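Local coordinates for heme utilization carrier protein (Escherichia coli O157:H7, PDB 2OVI), which binds heme and probably serves as a carrier in the uptake and use of heme by the bacterium, at residues 27-32 against 129-134; 49-54 against 75-80; 61-66 against 134-139; 105-110 against 122-127. All blocks are in the same frame, centred on the assembly; numbering follows the deposited sequence.

Contact 1. Residues 27-32 against 129-134; sequences TTLLEV and GSAMLK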
loop_
_atom_site.group_PDB
_atom_site.type_symbol
_atom_site.label_atom_id
_atom_site.label_comp_id
_atom_site.label_asym_id
_atom_site.label_seq_id
_atom_site.Cartn_x
_atom_site.Cartn_y
_atom_site.Cartn_z
ATOM N N THR A 27 4.903 16.373 16.567
ATOM C CA THR A 27 5.913 15.347 16.820
ATOM C C THR A 27 5.716 14.163 15.864
ATOM O O THR A 27 4.984 14.287 14.875
ATOM C CB THR A 27 5.883 14.898 18.309
ATOM O OG1 THR A 27 7.001 14.061 18.568
ATOM C CG2 THR A 27 4.550 14.104 18.662
ATOM N N THR A 28 6.382 13.037 16.122
ATOM C CA THR A 28 6.267 11.895 15.232
ATOM C C THR A 28 5.259 10.853 15.769
ATOM O O THR A 28 4.915 10.864 16.945
ATOM C CB THR A 28 7.641 11.157 15.114
ATOM O OG1 THR A 28 7.978 10.630 16.405
ATOM C CG2 THR A 28 8.727 12.093 14.679
ATOM N N LEU A 29 4.823 9.947 14.889
ATOM C CA LEU A 29 3.924 8.870 15.265
ATOM C C LEU A 29 4.628 8.065 16.373
ATOM O O LEU A 29 4.017 7.647 17.329
ATOM C CB LEU A 29 3.692 7.906 14.075
ATOM C CG LEU A 29 2.350 7.168 13.956
ATOM C CD1 LEU A 29 2.547 5.834 13.216
ATOM C CD2 LEU A 29 1.681 6.978 15.299
ATOM N N LEU A 30 5.934 7.851 16.227
ATOM C CA LEU A 30 6.688 7.099 17.250
ATOM C C LEU A 30 6.589 7.756 18.645
ATOM O O LEU A 30 6.358 7.091 19.639
ATOM C CB LEU A 30 8.151 6.978 16.809
ATOM C CG LEU A 30 9.186 6.107 17.550
ATOM C CD1 LEU A 30 9.675 6.827 18.711
ATOM C CD2 LEU A 30 8.594 4.763 17.948
ATOM N N GLU A 31 6.779 9.061 18.736
ATOM C CA GLU A 31 6.690 9.651 20.062
ATOM C C GLU A 31 5.283 9.552 20.654
ATOM O O GLU A 31 5.121 9.420 21.858
ATOM C CB GLU A 31 7.185 11.086 20.019
ATOM C CG GLU A 31 8.645 11.112 19.467
ATOM C CD GLU A 31 9.581 10.136 20.236
ATOM O OE1 GLU A 31 10.242 9.254 19.619
ATOM O OE2 GLU A 31 9.641 10.267 21.483
ATOM N N VAL A 32 4.269 9.604 19.813
ATOM C CA VAL A 32 2.924 9.465 20.334
ATOM C C VAL A 32 2.779 8.008 20.883
ATOM O O VAL A 32 2.343 7.818 22.043
ATOM C CB VAL A 32 1.838 9.726 19.244
ATOM C CG1 VAL A 32 0.452 9.289 19.758
ATOM C CG2 VAL A 32 1.779 11.211 18.884
ATOM N N GLY A 129 10.695 8.073 12.418
ATOM C CA GLY A 129 9.599 7.914 13.357
ATOM C C GLY A 129 8.210 7.768 12.773
ATOM O O GLY A 129 7.220 7.907 13.502
ATOM N N SER A 130 8.108 7.527 11.461
ATOM C CA SER A 130 6.794 7.323 10.929
ATOM C C SER A 130 6.656 5.814 10.565
ATOM O O SER A 130 7.664 5.074 10.444
ATOM C CB SER A 130 6.530 8.257 9.730
ATOM O OG SER A 130 7.198 7.865 8.571
ATOM N N ALA A 131 5.423 5.345 10.424
ATOM C CA ALA A 131 5.205 3.921 10.140
ATOM C C ALA A 131 5.424 3.463 8.714
ATOM O O ALA A 131 4.750 3.898 7.795
ATOM C CB ALA A 131 3.797 3.512 10.566
ATOM N N MET A 132 6.342 2.523 8.558
ATOM C CA MET A 132 6.636 1.922 7.262
ATOM C C MET A 132 5.424 1.049 6.904
ATOM O O MET A 132 4.959 1.024 5.775
ATOM C CB MET A 132 7.845 0.974 7.381
ATOM C CG MET A 132 9.143 1.653 7.837
ATOM S SD MET A 132 10.445 0.436 8.060
ATOM C CE MET A 132 9.660 -0.818 7.024
ATOM N N LEU A 133 4.928 0.324 7.896
ATOM C CA LEU A 133 3.843 -0.660 7.700
ATOM C C LEU A 133 3.134 -0.859 9.035
ATOM O O LEU A 133 3.720 -0.610 10.089
ATOM C CB LEU A 133 4.504 -2.022 7.310
ATOM C CG LEU A 133 3.606 -3.151 6.788
ATOM C CD1 LEU A 133 3.044 -2.688 5.447
ATOM C CD2 LEU A 133 4.393 -4.481 6.629
ATOM N N LYS A 134 1.883 -1.319 8.998
ATOM C CA LYS A 134 1.167 -1.612 10.210
ATOM C C LYS A 134 0.446 -2.946 10.056
ATOM O O LYS A 134 0.011 -3.307 8.946
ATOM C CB LYS A 134 0.092 -0.562 10.503
ATOM C CG LYS A 134 0.587 0.823 10.752
ATOM C CD LYS A 134 -0.595 1.722 11.188
ATOM C CE LYS A 134 -0.177 3.185 11.050
ATOM N NZ LYS A 134 -1.128 4.120 11.709
#
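The flat group at the centre of this contact is the peptide joining G129 to S130, whose carbonyl faces the first turn of the helix that starts at L29. L30 N lies in the plane of that carbonyl and donates to G129 O over 3.0 Å, the C=O...N angle being 151°. Around the bond the same oxygen is lined with carbon: L29 CB and L30 CB each approach G129 O to 3.6 Å, and T28 CB stands 3.7 Å from it. G129 has no side chain, and L30 CA and G129 CA are 4.9 Å apart. T28 is the N-cap residue of the helix: a chi1 of 64° sets its OG1 between the backbone N and the carbonyl carbon, where it accepts from E31 N at 3.1 Å. G129 O adds a second acceptor, from the loop, and two amides of the first turn, L30 N and E31 N, are thereby satisfied from different parts of the chain. Farther along, L29 reaches out with CD1, which meets A131 CB at 3.7 Å; L29 also packs against L18, L123 and F125. K134 passes alongside, its NZ 4.3 Å from L29 CD1 and in a salt bridge with E19 of helix 18-24. Between A131 and K134 the strand carries a classic beta bulge, M132 and L133 both lying opposite F124.

Contact 2. Residues 49-54 against 75-80; sequences TVWDTV and GELPSG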
loop_
_atom_site.group_PDB
_atom_site.type_symbol
_atom_site.label_atom_id
_atom_site.label_comp_id
_atom_site.label_asym_id
_atom_site.label_seq_id
_atom_site.Cartn_x
_atom_site.Cartn_y
_atom_site.Cartn_z
ATOM N N THR A 49 11.808 -11.738 14.967
ATOM C CA THR A 49 11.007 -12.351 16.038
ATOM C C THR A 49 9.570 -11.894 15.878
ATOM O O THR A 49 8.635 -12.697 15.930
ATOM C CB THR A 49 11.507 -11.910 17.454
ATOM O OG1 THR A 49 12.871 -12.325 17.621
ATOM C CG2 THR A 49 10.629 -12.499 18.562
ATOM N N VAL A 50 9.383 -10.602 15.638
ATOM C CA VAL A 50 8.023 -10.125 15.498
ATOM C C VAL A 50 7.330 -10.727 14.290
ATOM O O VAL A 50 6.253 -11.314 14.417
ATOM C CB VAL A 50 7.940 -8.540 15.431
ATOM C CG1 VAL A 50 6.528 -8.099 15.060
ATOM C CG2 VAL A 50 8.309 -7.949 16.813
ATOM N N TRP A 51 7.960 -10.613 13.125
ATOM C CA TRP A 51 7.328 -11.096 11.896
ATOM C C TRP A 51 7.034 -12.601 11.914
ATOM O O TRP A 51 5.945 -13.039 11.521
ATOM C CB TRP A 51 8.231 -10.810 10.670
ATOM C CG TRP A 51 7.531 -10.911 9.355
ATOM C CD1 TRP A 51 7.284 -12.061 8.636
ATOM C CD2 TRP A 51 6.878 -9.832 8.665
ATOM N NE1 TRP A 51 6.493 -11.751 7.524
ATOM C CE2 TRP A 51 6.232 -10.405 7.519
ATOM C CE3 TRP A 51 6.767 -8.446 8.895
ATOM C CZ2 TRP A 51 5.475 -9.616 6.608
ATOM C CZ3 TRP A 51 6.011 -7.661 7.992
ATOM C CH2 TRP A 51 5.373 -8.259 6.857
ATOM N N ASP A 52 8.009 -13.394 12.338
ATOM C CA ASP A 52 7.806 -14.866 12.304
ATOM C C ASP A 52 6.724 -15.270 13.309
ATOM O O ASP A 52 5.978 -16.232 13.074
ATOM C CB ASP A 52 9.107 -15.640 12.643
ATOM C CG ASP A 52 10.224 -15.438 11.591
ATOM O OD1 ASP A 52 11.387 -15.764 11.881
ATOM O OD2 ASP A 52 9.926 -14.943 10.487
ATOM N N THR A 53 6.621 -14.516 14.416
ATOM C CA THR A 53 5.587 -14.826 15.403
ATOM C C THR A 53 4.219 -14.529 14.802
ATOM O O THR A 53 3.338 -15.391 14.808
ATOM C CB THR A 53 5.789 -14.054 16.666
ATOM O OG1 THR A 53 7.050 -14.412 17.218
ATOM C CG2 THR A 53 4.642 -14.399 17.707
ATOM N N VAL A 54 4.045 -13.343 14.219
ATOM C CA VAL A 54 2.724 -13.023 13.652
ATOM C C VAL A 54 2.344 -13.891 12.464
ATOM O O VAL A 54 1.131 -14.042 12.172
ATOM C CB VAL A 54 2.602 -11.548 13.250
ATOM C CG1 VAL A 54 2.985 -10.639 14.448
ATOM C CG2 VAL A 54 3.527 -11.265 12.135
ATOM N N GLY A 75 -5.646 -11.367 5.628
ATOM C CA GLY A 75 -5.216 -12.723 5.267
ATOM C C GLY A 75 -4.050 -13.079 6.167
ATOM O O GLY A 75 -3.595 -12.224 6.946
ATOM N N GLU A 76 -3.557 -14.301 6.092
ATOM C CA GLU A 76 -2.439 -14.659 6.942
ATOM C C GLU A 76 -1.231 -13.852 6.480
ATOM O O GLU A 76 -1.100 -13.552 5.307
ATOM C CB GLU A 76 -2.181 -16.146 6.867
ATOM C CG GLU A 76 -3.419 -16.922 7.253
ATOM C CD GLU A 76 -3.157 -18.390 7.262
ATOM O OE1 GLU A 76 -2.664 -18.889 6.231
ATOM O OE2 GLU A 76 -3.434 -19.042 8.289
ATOM N N LEU A 77 -0.379 -13.464 7.416
ATOM C CA LEU A 77 0.772 -12.640 7.054
ATOM C C LEU A 77 1.734 -13.548 6.272
ATOM O O LEU A 77 2.091 -14.605 6.751
ATOM C CB LEU A 77 1.483 -12.093 8.315
ATOM C CG LEU A 77 2.544 -11.005 8.047
ATOM C CD1 LEU A 77 1.824 -9.721 7.571
ATOM C CD2 LEU A 77 3.407 -10.734 9.255
ATOM N N PRO A 78 2.128 -13.150 5.050
ATOM C CA PRO A 78 3.060 -14.029 4.324
ATOM C C PRO A 78 4.439 -14.114 5.017
ATOM O O PRO A 78 4.862 -13.185 5.720
ATOM C CB PRO A 78 3.089 -13.445 2.892
ATOM C CG PRO A 78 2.484 -12.072 2.994
ATOM C CD PRO A 78 1.611 -12.040 4.225
ATOM N N SER A 79 5.084 -15.275 4.926
ATOM C CA SER A 79 6.406 -15.459 5.524
ATOM C C SER A 79 7.372 -14.659 4.615
ATOM O O SER A 79 7.000 -14.284 3.498
ATOM C CB SER A 79 6.799 -16.934 5.515
ATOM O OG SER A 79 6.894 -17.409 4.184
ATOM N N GLY A 80 8.586 -14.401 5.074
ATOM C CA GLY A 80 9.521 -13.634 4.241
ATOM C C GLY A 80 10.944 -14.035 4.500
ATOM O O GLY A 80 11.203 -14.773 5.458
HETATM O O HOH W 1 8.816 -15.399 8.163
HETATM O O HOH W 2 -0.534 -14.427 10.078
#
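W51 and L77 both hold CG anti to the backbone N, with chi1 of -164° and -169°, and these torsions send the indole out from helix 47-55 and bring the leucine branches against one face of it. The two side chains cross at about a right angle. L77 CD2 lies over that face, 3.5 Å from the centroid of the six-membered ring and 20° off its normal, a CH-pi contact, while L77 CD1 sits farther out, 3.9 Å from W51 CH2. At the ring edge W51 NE1 donates to P78 O over 2.8 Å, with the acceptor close to the indole plane. Face and edge are thus held by consecutive residues of one loop, which restrains the orientation of the ring and satisfies its polar atom. V54 packs beside the same leucine, although V54 CG2 and L77 CD2 are modelled too close for their spacing to be trusted. Two waters bridge the segments. One joins backbone atoms, donating to V54 O at 2.7 Å and accepting from L77 N at 2.8 Å; the other links a side chain to a backbone amide, donating to D52 OD2 at 2.6 Å and taking a longer bond from G80 N. In the fold, W51 meets F87 edge-to-face and also touches the ring of F47 and L133, while L77 rests on T62 and I135, so that helix and loop together lie against strands 59-65 and 131-137.

Contact 3. Residues 61-66 against 134-139; sequences TTLVHT and KIFLGR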
loop_
_atom_site.group_PDB
_atom_site.type_symbol
_atom_site.label_atom_id
_atom_site.label_comp_id
_atom_site.label_asym_id
_atom_site.label_seq_id
_atom_site.Cartn_x
_atom_site.Cartn_y
_atom_site.Cartn_z
ATOM N N THR A 61 -4.714 -7.969 9.350
ATOM C CA THR A 61 -4.809 -6.948 8.346
ATOM C C THR A 61 -3.498 -6.154 8.270
ATOM O O THR A 61 -3.041 -5.545 9.240
ATOM C CB THR A 61 -5.968 -6.005 8.647
ATOM O OG1 THR A 61 -7.154 -6.798 8.614
ATOM C CG2 THR A 61 -6.040 -4.865 7.608
ATOM N N THR A 62 -2.901 -6.181 7.085
ATOM C CA THR A 62 -1.671 -5.479 6.847
ATOM C C THR A 62 -2.041 -4.192 6.127
ATOM O O THR A 62 -2.792 -4.192 5.127
ATOM C CB THR A 62 -0.714 -6.371 6.039
ATOM O OG1 THR A 62 -0.481 -7.567 6.777
ATOM C CG2 THR A 62 0.638 -5.640 5.832
ATOM N N LEU A 63 -1.486 -3.087 6.599
ATOM C CA LEU A 63 -1.851 -1.814 6.047
ATOM C C LEU A 63 -0.660 -0.946 5.722
ATOM O O LEU A 63 0.305 -0.916 6.492
ATOM C CB LEU A 63 -2.738 -1.087 7.073
ATOM C CG LEU A 63 -3.317 0.294 6.796
ATOM C CD1 LEU A 63 -4.538 0.458 7.672
ATOM C CD2 LEU A 63 -2.305 1.419 7.062
ATOM N N VAL A 64 -0.741 -0.263 4.573
ATOM C CA VAL A 64 0.288 0.673 4.154
ATOM C C VAL A 64 -0.467 1.991 4.044
ATOM O O VAL A 64 -1.512 2.044 3.442
ATOM C CB VAL A 64 0.908 0.303 2.770
ATOM C CG1 VAL A 64 1.781 1.433 2.245
ATOM C CG2 VAL A 64 1.811 -0.869 2.944
ATOM N N HIS A 65 0.080 3.036 4.638
ATOM C CA HIS A 65 -0.552 4.355 4.649
ATOM C C HIS A 65 0.365 5.337 3.939
ATOM O O HIS A 65 1.536 5.508 4.306
ATOM C CB HIS A 65 -0.767 4.815 6.082
ATOM C CG HIS A 65 -1.401 6.168 6.203
ATOM N ND1 HIS A 65 -2.770 6.355 6.208
ATOM C CD2 HIS A 65 -0.856 7.405 6.330
ATOM C CE1 HIS A 65 -3.036 7.643 6.330
ATOM N NE2 HIS A 65 -1.893 8.304 6.403
ATOM N N THR A 66 -0.174 5.974 2.912
ATOM C CA THR A 66 0.575 6.943 2.137
ATOM C C THR A 66 -0.199 8.270 2.155
ATOM O O THR A 66 -1.308 8.339 2.703
ATOM C CB THR A 66 0.717 6.435 0.701
ATOM O OG1 THR A 66 2.046 6.660 0.254
ATOM C CG2 THR A 66 -0.230 7.144 -0.215
ATOM N N LYS A 134 1.883 -1.319 8.998
ATOM C CA LYS A 134 1.167 -1.612 10.210
ATOM C C LYS A 134 0.446 -2.946 10.056
ATOM O O LYS A 134 0.011 -3.307 8.946
ATOM C CB LYS A 134 0.092 -0.562 10.503
ATOM C CG LYS A 134 0.587 0.823 10.752
ATOM C CD LYS A 134 -0.595 1.722 11.188
ATOM C CE LYS A 134 -0.177 3.185 11.050
ATOM N NZ LYS A 134 -1.128 4.120 11.709
ATOM N N ILE A 135 0.326 -3.691 11.151
ATOM C CA ILE A 135 -0.447 -4.938 11.103
ATOM C C ILE A 135 -1.435 -4.824 12.306
ATOM O O ILE A 135 -1.019 -4.518 13.463
ATOM C CB ILE A 135 0.357 -6.177 11.344
ATOM C CG1 ILE A 135 1.507 -6.369 10.328
ATOM C CG2 ILE A 135 -0.631 -7.382 11.356
ATOM C CD1 ILE A 135 1.073 -6.577 8.953
ATOM N N PHE A 136 -2.702 -5.097 12.027
ATOM C CA PHE A 136 -3.811 -5.034 13.023
ATOM C C PHE A 136 -4.352 -6.430 13.232
ATOM O O PHE A 136 -4.510 -7.195 12.279
ATOM C CB PHE A 136 -4.976 -4.157 12.522
ATOM C CG PHE A 136 -4.660 -2.702 12.535
ATOM C CD1 PHE A 136 -4.028 -2.103 11.448
ATOM C CD2 PHE A 136 -4.952 -1.928 13.650
ATOM C CE1 PHE A 136 -3.692 -0.763 11.466
ATOM C CE2 PHE A 136 -4.615 -0.569 13.691
ATOM C CZ PHE A 136 -3.983 0.019 12.589
ATOM N N LEU A 137 -4.636 -6.759 14.487
ATOM C CA LEU A 137 -5.138 -8.085 14.848
ATOM C C LEU A 137 -6.430 -8.251 14.148
ATOM O O LEU A 137 -7.123 -7.273 13.935
ATOM C CB LEU A 137 -5.318 -8.210 16.355
ATOM C CG LEU A 137 -4.194 -9.125 16.862
ATOM C CD1 LEU A 137 -2.880 -8.547 16.395
ATOM C CD2 LEU A 137 -4.221 -9.277 18.438
ATOM N N GLY A 138 -6.698 -9.492 13.748
ATOM C CA GLY A 138 -7.917 -9.815 13.049
ATOM C C GLY A 138 -9.141 -9.744 13.948
ATOM O O GLY A 138 -9.061 -9.969 15.175
ATOM N N ARG A 139 -10.260 -9.435 13.297
ATOM C CA ARG A 139 -11.584 -9.307 13.899
ATOM C C ARG A 139 -12.346 -10.625 14.042
ATOM O O ARG A 139 -11.765 -11.687 14.322
ATOM C CB ARG A 139 -12.439 -8.363 13.062
ATOM C CG ARG A 139 -12.018 -6.931 13.173
ATOM C CD ARG A 139 -12.356 -6.416 14.531
ATOM N NE ARG A 139 -11.647 -5.177 14.816
ATOM C CZ ARG A 139 -11.700 -4.543 15.983
ATOM N NH1 ARG A 139 -11.006 -3.417 16.147
ATOM N NH2 ARG A 139 -12.455 -5.023 16.980
#
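Strand segments 61-65 and 134-137 pair as antiparallel neighbours in the six-stranded sheet, their axes 4.7 Å apart and 147° between their directions, a marked twist. T61 and F136 form a hydrogen-bonded pair, with T61 N to F136 O at 3.0 Å and F136 N to T61 O at 2.8 Å. L63 and K134 repeat the pattern, L63 N to K134 O being 2.8 Å and K134 N to L63 O 3.0 Å. T62 and I135 between them are a non-hydrogen-bonded pair and turn their amides outward, to F73 and I122 respectively; here I135 CA makes a CA-H...O contact of 3.3 Å with T61 O. T61, L63, K134 and F136 share one face of the sheet. On it L63 slants across toward F136, L63 CD1 lying 4.1 Å from F136 CE1. K134 stretches away with its chain extended beyond CG and ends at E19. T62 and I135 occupy the other face side by side, pointing the same way. A chi1 of -59° puts I135 CG1 beside its own backbone N, and CD1 at the end of that branch lies beside T62, though the modelled spacing is too short to be relied on. L77 packs over both residues. The regular alternation of hydrogen-bonded and non-hydrogen-bonded pairs is that of a classical antiparallel ladder, here joining strands that are neighbours in the sheet but far apart in sequence.

Contact 4. Residues 105-110 against 122-127; sequences THIALI and ILFFNK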
loop_
_atom_site.group_PDB
_atom_site.type_symbol
_atom_site.label_atom_id
_atom_site.label_comp_id
_atom_site.label_asym_id
_atom_site.label_seq_id
_atom_site.Cartn_x
_atom_site.Cartn_y
_atom_site.Cartn_z
ATOM N N THR A 105 13.801 0.746 12.282
ATOM C CA THR A 105 14.570 1.059 13.512
ATOM C C THR A 105 13.846 0.785 14.846
ATOM O O THR A 105 14.461 0.739 15.932
ATOM C CB THR A 105 14.985 2.562 13.560
ATOM O OG1 THR A 105 13.806 3.401 13.588
ATOM C CG2 THR A 105 15.936 2.907 12.354
ATOM N N HIS A 106 12.529 0.684 14.762
ATOM C CA HIS A 106 11.687 0.459 15.949
ATOM C C HIS A 106 10.444 -0.315 15.573
ATOM O O HIS A 106 9.892 -0.164 14.440
ATOM C CB HIS A 106 11.145 1.804 16.573
ATOM C CG HIS A 106 12.226 2.747 17.074
ATOM N ND1 HIS A 106 12.866 3.652 16.262
ATOM C CD2 HIS A 106 12.770 2.896 18.309
ATOM C CE1 HIS A 106 13.760 4.331 16.965
ATOM N NE2 HIS A 106 13.719 3.888 18.221
ATOM N N ILE A 107 9.968 -1.094 16.538
ATOM C CA ILE A 107 8.740 -1.816 16.362
ATOM C C ILE A 107 7.910 -1.600 17.610
ATOM O O ILE A 107 8.443 -1.669 18.721
ATOM C CB ILE A 107 8.998 -3.319 16.165
ATOM C CG1 ILE A 107 9.793 -3.514 14.859
ATOM C CG2 ILE A 107 7.649 -4.077 16.071
ATOM C CD1 ILE A 107 10.378 -4.911 14.668
ATOM N N ALA A 108 6.620 -1.324 17.438
ATOM C CA ALA A 108 5.773 -1.104 18.629
ATOM C C ALA A 108 4.523 -1.985 18.615
ATOM O O ALA A 108 3.933 -2.260 17.534
ATOM C CB ALA A 108 5.343 0.447 18.803
ATOM N N LEU A 109 4.139 -2.446 19.814
ATOM C CA LEU A 109 2.890 -3.190 19.943
ATOM C C LEU A 109 2.018 -2.300 20.781
ATOM O O LEU A 109 2.423 -1.868 21.851
ATOM C CB LEU A 109 3.066 -4.549 20.616
ATOM C CG LEU A 109 3.494 -5.672 19.656
ATOM C CD1 LEU A 109 4.947 -5.425 19.314
ATOM C CD2 LEU A 109 3.273 -7.104 20.270
ATOM N N ILE A 110 0.837 -1.962 20.292
ATOM C CA ILE A 110 -0.010 -1.104 21.087
ATOM C C ILE A 110 -1.453 -1.588 21.109
ATOM O O ILE A 110 -1.913 -2.306 20.203
ATOM C CB ILE A 110 -0.062 0.326 20.567
ATOM C CG1 ILE A 110 -0.629 0.316 19.159
ATOM C CG2 ILE A 110 1.306 1.004 20.735
ATOM C CD1 ILE A 110 -1.013 1.722 18.631
ATOM N N ILE A 122 0.530 -3.670 15.421
ATOM C CA ILE A 122 1.968 -3.739 15.446
ATOM C C ILE A 122 2.409 -2.706 14.416
ATOM O O ILE A 122 1.969 -2.738 13.247
ATOM C CB ILE A 122 2.485 -5.142 15.018
ATOM C CG1 ILE A 122 2.118 -6.222 16.060
ATOM C CG2 ILE A 122 4.014 -5.111 14.861
ATOM C CD1 ILE A 122 0.981 -7.112 15.635
ATOM N N LEU A 123 3.270 -1.796 14.850
ATOM C CA LEU A 123 3.777 -0.729 13.960
ATOM C C LEU A 123 5.256 -0.884 13.725
ATOM O O LEU A 123 6.007 -1.057 14.663
ATOM C CB LEU A 123 3.505 0.671 14.509
ATOM C CG LEU A 123 2.045 1.136 14.391
ATOM C CD1 LEU A 123 1.240 0.415 15.414
ATOM C CD2 LEU A 123 1.900 2.630 14.647
ATOM N N PHE A 124 5.651 -0.857 12.447
ATOM C CA PHE A 124 7.079 -0.965 12.051
ATOM C C PHE A 124 7.484 0.461 11.634
ATOM O O PHE A 124 6.940 1.032 10.648
ATOM C CB PHE A 124 7.235 -1.886 10.868
ATOM C CG PHE A 124 6.850 -3.311 11.167
ATOM C CD1 PHE A 124 5.514 -3.717 11.067
ATOM C CD2 PHE A 124 7.829 -4.228 11.544
ATOM C CE1 PHE A 124 5.154 -5.093 11.361
ATOM C CE2 PHE A 124 7.510 -5.569 11.847
ATOM C CZ PHE A 124 6.163 -6.003 11.751
ATOM N N PHE A 125 8.454 1.024 12.353
ATOM C CA PHE A 125 8.848 2.430 12.082
ATOM C C PHE A 125 10.179 2.606 11.346
ATOM O O PHE A 125 11.095 1.826 11.551
ATOM C CB PHE A 125 9.003 3.210 13.412
ATOM C CG PHE A 125 7.707 3.416 14.154
ATOM C CD1 PHE A 125 7.223 2.451 15.066
ATOM C CD2 PHE A 125 7.000 4.608 14.012
ATOM C CE1 PHE A 125 6.066 2.677 15.808
ATOM C CE2 PHE A 125 5.852 4.831 14.758
ATOM C CZ PHE A 125 5.377 3.847 15.662
ATOM N N ASN A 126 10.278 3.644 10.510
ATOM C CA ASN A 126 11.572 3.953 9.902
ATOM C C ASN A 126 12.225 4.980 10.911
ATOM O O ASN A 126 11.580 5.393 11.916
ATOM C CB ASN A 126 11.410 4.556 8.478
ATOM C CG ASN A 126 10.494 5.777 8.439
ATOM O OD1 ASN A 126 9.817 5.989 7.432
ATOM N ND2 ASN A 126 10.447 6.564 9.515
ATOM N N LYS A 127 13.462 5.408 10.645
ATOM C CA LYS A 127 14.150 6.343 11.559
ATOM C C LYS A 127 13.481 7.711 11.747
ATOM O O LYS A 127 13.654 8.365 12.764
ATOM C CB LYS A 127 15.632 6.554 11.109
ATOM C CG LYS A 127 15.802 7.231 9.741
ATOM C CD LYS A 127 17.301 7.439 9.456
ATOM C CE LYS A 127 17.518 8.259 8.193
ATOM N NZ LYS A 127 16.783 7.691 7.026
HETATM O O HOH W 3 11.801 5.473 14.644
#
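I107 faces I122 and F124 across the beta hairpin made by strands 106-114 and 117-125. From its backbone, I107 CB lies 4.0 Å from L123 O. CG2 comes closer to that carbonyl, 3.7 Å from L123 O, and also touches I122 CG2 at 4.0 Å. A chi1 of -64° sets CG1 beside the backbone N, on the side of F124, where it meets F124 CD2 at 3.9 Å; at the tip, I107 CD1 is 4.1 Å from F124 CE2. L109 continues this face, its CG 3.9 Å from I122 CG1, and V50 and F47 of helix 47-55 cover I107 and F124, while F153 of helix 147-160 lies on L109 and I122. The opposite face carries H106, A108, L123 and F125 and is turned to helix 29-34, which contributes V33, L29 and L30. There A108 CB abuts the rim of the F125 ring, 3.8 Å from CE1, and H106 O lies at the edge of the same ring in its plane. The backbone ladder is regular through A108 and L123, which exchange two hydrogen bonds, and H106 O accepts from F125 N. Beyond it, T105 and H106 are tied together by a bond between OG1 and ND1 whose donor is not defined. On the backbone, T105 N donates to F125 O over 3.0 Å.

In the fold
From the N terminus, residues 27-32 open contact 1, 49-54 open contact 2 and 61-66 open contact 3. Contact 2 closes first, at 75-80, so it falls wholly within the span of contact 1 but crosses contact 3. The hairpin of contact 4 then opens and closes inside both remaining loops. Residues 129-134 close contact 1 and 134-139 close contact 3, so these two also cross, sharing K134 on strand 131-137. That strand lies between strand 59-65, its partner in contact 3, and strand 117-125 of contact 4. Contact 1 ties helix 29-34 to one face of the six-stranded sheet, while contact 2 joins helix 47-55 to the loop after strand 69-74 on the other.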